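Zona pellucida sperm-binding protein 1 (Gallus gallus, PDB 6GF6) is an egg-coat glycoprotein whose ZP-N1 domain, the part studied here, forms homodimers that probably cross-link egg-coat filaments. Local coordinates at residues 43-48 / 53-58. The protein carries 2 engineered substitutions. Residues are numbered along the deposited sequence; the frame is centred on the assembly and turned at random.
Sequences FEVANC and HWLNTG. With NAG (2-acetamido-2-deoxy-beta-D-glucopyranose), chain E.
N47 and V45 meet the edge strand 53-57 through one side-chain-to-backbone hydrogen bond and a small apolar patch, joining the chain that leaves strand 42-44 to the neighbouring sheet. The bond runs from L55 N to N47 OD1 at 3.2 Å; it is straight at hydrogen (174°), and the donor approaches the carbonyl oxygen almost head-on (C=O...N 165°). Strand 53-57 is outermost in its sheet within the chain: W54 and N56 pair with S66 and I64 of strand 63-68, whereas the N-H of L55 turns the other way and is taken up by the asparagine amide. The nitrogen of the same amide carries the N-linked GlcNAc, with N47 ND2 and NAG C1 1.4 Å apart, so one side chain both bonds to the strand and sets the root of the glycan, whose C1 comes within 3.1 Å of L55 O. This is the Ig-like ZP-N fold, in which strand 42-44 belongs to one sheet and strand 53-57 to the other, and V45 packs between them. With V45 CG1 anti to the backbone N (chi1 172°), that methyl reaches 3.6 Å from L55 CG and lies 4.0 Å from H53 CD2, approaching the ring obliquely; both V45 and H53 also touch F65 and V35. A46 O stands at the imidazole edge, near its plane, 3.7 Å from H53 CD2. H53 and H73 bind zinc in crystals of this protein, although this chain holds none. N56 lies alongside the sugar, its CG 3.9 Å from NAG C5, and touches F43 of the second subunit; a glycine in its place would probably leave the C6 arm of the sugar freer to turn and open a gap beside that phenylalanine. Just beyond N47, C48 forms a disulfide with C48 of the second subunit, while W54 stacks on that subunit's H73.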
loop_
_atom_site.group_PDB
_atom_site.type_symbol
_atom_site.label_atom_id
_atom_site.label_comp_id
_atom_site.label_asym_id
_atom_site.label_seq_id
_atom_site.Cartn_x
_atom_site.Cartn_y
_atom_site.Cartn_z
ATOM N N PHE B 43 15.684 8.749 5.380
ATOM C CA PHE B 43 14.651 9.253 4.483
ATOM C C PHE B 43 13.291 9.093 5.138
ATOM O O PHE B 43 12.911 7.988 5.529
ATOM C CB PHE B 43 14.652 8.527 3.136
ATOM C CG PHE B 43 15.910 8.688 2.349
ATOM C CD1 PHE B 43 16.993 7.857 2.571
ATOM C CD2 PHE B 43 16.011 9.671 1.374
ATOM C CE1 PHE B 43 18.162 8.006 1.840
ATOM C CE2 PHE B 43 17.179 9.826 0.635
ATOM C CZ PHE B 43 18.255 8.991 0.870
ATOM N N GLU B 44 12.596 10.209 5.301
ATOM C CA GLU B 44 11.227 10.199 5.785
ATOM C C GLU B 44 10.338 9.417 4.828
ATOM O O GLU B 44 10.526 9.441 3.610
ATOM C CB GLU B 44 10.714 11.632 5.934
ATOM C CG GLU B 44 11.339 12.331 7.123
ATOM C CD GLU B 44 11.051 11.637 8.435
ATOM O OE1 GLU B 44 12.029 11.179 9.056
ATOM O OE2 GLU B 44 9.864 11.489 8.808
ATOM N N VAL B 45 9.402 8.677 5.393
ATOM C CA VAL B 45 8.463 7.873 4.626
ATOM C C VAL B 45 7.172 8.653 4.416
ATOM O O VAL B 45 6.551 9.110 5.383
ATOM C CB VAL B 45 8.194 6.541 5.338
ATOM C CG1 VAL B 45 7.073 5.795 4.657
ATOM C CG2 VAL B 45 9.470 5.708 5.392
ATOM N N ALA B 46 6.741 8.774 3.156
ATOM C CA ALA B 46 5.449 9.366 2.842
ATOM C C ALA B 46 4.695 8.448 1.889
ATOM O O ALA B 46 5.278 7.871 0.965
ATOM C CB ALA B 46 5.606 10.755 2.212
ATOM N N ASN B 47 3.382 8.360 2.100
ATOM C CA ASN B 47 2.519 7.522 1.269
ATOM C C ASN B 47 2.581 7.933 -0.196
ATOM O O ASN B 47 2.789 7.097 -1.087
ATOM C CB ASN B 47 1.085 7.632 1.775
ATOM C CG ASN B 47 0.829 6.815 3.019
ATOM O OD1 ASN B 47 1.611 5.931 3.401
ATOM N ND2 ASN B 47 -0.262 7.165 3.697
ATOM N N CYS B 48 2.354 9.218 -0.467
ATOM C CA CYS B 48 2.314 9.729 -1.833
ATOM C C CYS B 48 3.757 9.895 -2.286
ATOM O O CYS B 48 4.420 10.888 -1.973
ATOM C CB CYS B 48 1.527 11.032 -1.894
ATOM S SG CYS B 48 1.387 11.724 -3.546
ATOM N N HIS B 53 6.736 2.915 -0.969
ATOM C CA HIS B 53 6.773 2.574 0.446
ATOM C C HIS B 53 5.667 3.327 1.170
ATOM O O HIS B 53 5.275 4.424 0.766
ATOM C CB HIS B 53 8.146 2.849 1.091
ATOM C CG HIS B 53 8.650 4.249 0.912
ATOM N ND1 HIS B 53 9.995 4.551 0.898
ATOM C CD2 HIS B 53 8.000 5.426 0.761
ATOM C CE1 HIS B 53 10.150 5.852 0.736
ATOM N NE2 HIS B 53 8.955 6.407 0.649
ATOM N N TRP B 54 5.150 2.713 2.234
ATOM C CA TRP B 54 3.956 3.228 2.885
ATOM C C TRP B 54 4.015 2.965 4.384
ATOM O O TRP B 54 4.781 2.126 4.866
ATOM C CB TRP B 54 2.683 2.602 2.296
ATOM C CG TRP B 54 2.566 2.735 0.808
ATOM C CD1 TRP B 54 1.946 3.738 0.120
ATOM C CD2 TRP B 54 3.085 1.835 -0.178
ATOM N NE1 TRP B 54 2.046 3.517 -1.232
ATOM C CE2 TRP B 54 2.744 2.355 -1.442
ATOM C CE3 TRP B 54 3.808 0.639 -0.115
ATOM C CZ2 TRP B 54 3.096 1.720 -2.632
ATOM C CZ3 TRP B 54 4.158 0.010 -1.297
ATOM C CH2 TRP B 54 3.801 0.552 -2.539
ATOM N N LEU B 55 3.184 3.708 5.109
ATOM C CA LEU B 55 2.980 3.562 6.543
ATOM C C LEU B 55 1.510 3.461 6.895
ATOM O O LEU B 55 0.739 4.262 6.442
ATOM C CB LEU B 55 3.564 4.738 7.304
ATOM C CG LEU B 55 5.061 4.880 7.438
ATOM C CD1 LEU B 55 5.369 6.033 8.359
ATOM C CD2 LEU B 55 5.659 3.615 7.991
ATOM N N ASN B 56 1.131 2.493 7.715
ATOM C CA ASN B 56 -0.246 2.314 8.154
ATOM C C ASN B 56 -0.269 1.908 9.618
ATOM O O ASN B 56 0.728 1.442 10.174
ATOM C CB ASN B 56 -0.992 1.262 7.324
ATOM C CG ASN B 56 -1.534 1.822 6.033
ATOM O OD1 ASN B 56 -2.545 2.522 6.021
ATOM N ND2 ASN B 56 -0.862 1.526 4.934
ATOM N N THR B 57 -1.427 2.101 10.236
ATOM C CA THR B 57 -1.682 1.661 11.600
ATOM C C THR B 57 -2.688 0.520 11.544
ATOM O O THR B 57 -3.763 0.664 10.949
ATOM C CB THR B 57 -2.207 2.809 12.461
ATOM O OG1 THR B 57 -3.545 3.130 12.066
ATOM C CG2 THR B 57 -1.330 4.049 12.308
ATOM N N GLY B 58 -2.321 -0.617 12.125
ATOM C CA GLY B 58 -3.185 -1.779 12.135
ATOM C C GLY B 58 -4.400 -1.600 13.025
ATOM O O GLY B 58 -4.515 -0.659 13.812
HETATM C C1 NAG E . -0.716 6.593 4.923
HETATM C C2 NAG E . -0.555 7.616 6.053
HETATM C C3 NAG E . -1.130 7.064 7.355
HETATM C C4 NAG E . -2.558 6.583 7.155
HETATM C C5 NAG E . -2.615 5.588 5.999
HETATM C C6 NAG E . -4.020 5.134 5.661
HETATM C C7 NAG E . 1.411 9.087 5.713
HETATM C C8 NAG E . 0.522 9.996 4.906
HETATM N N2 NAG E . 0.835 7.989 6.229
HETATM O O3 NAG E . -1.091 8.083 8.349
HETATM O O4 NAG E . -3.029 5.963 8.346
HETATM O O5 NAG E . -2.080 6.195 4.813
HETATM O O6 NAG E . -4.035 4.174 4.612
HETATM O O7 NAG E . 2.597 9.340 5.896
#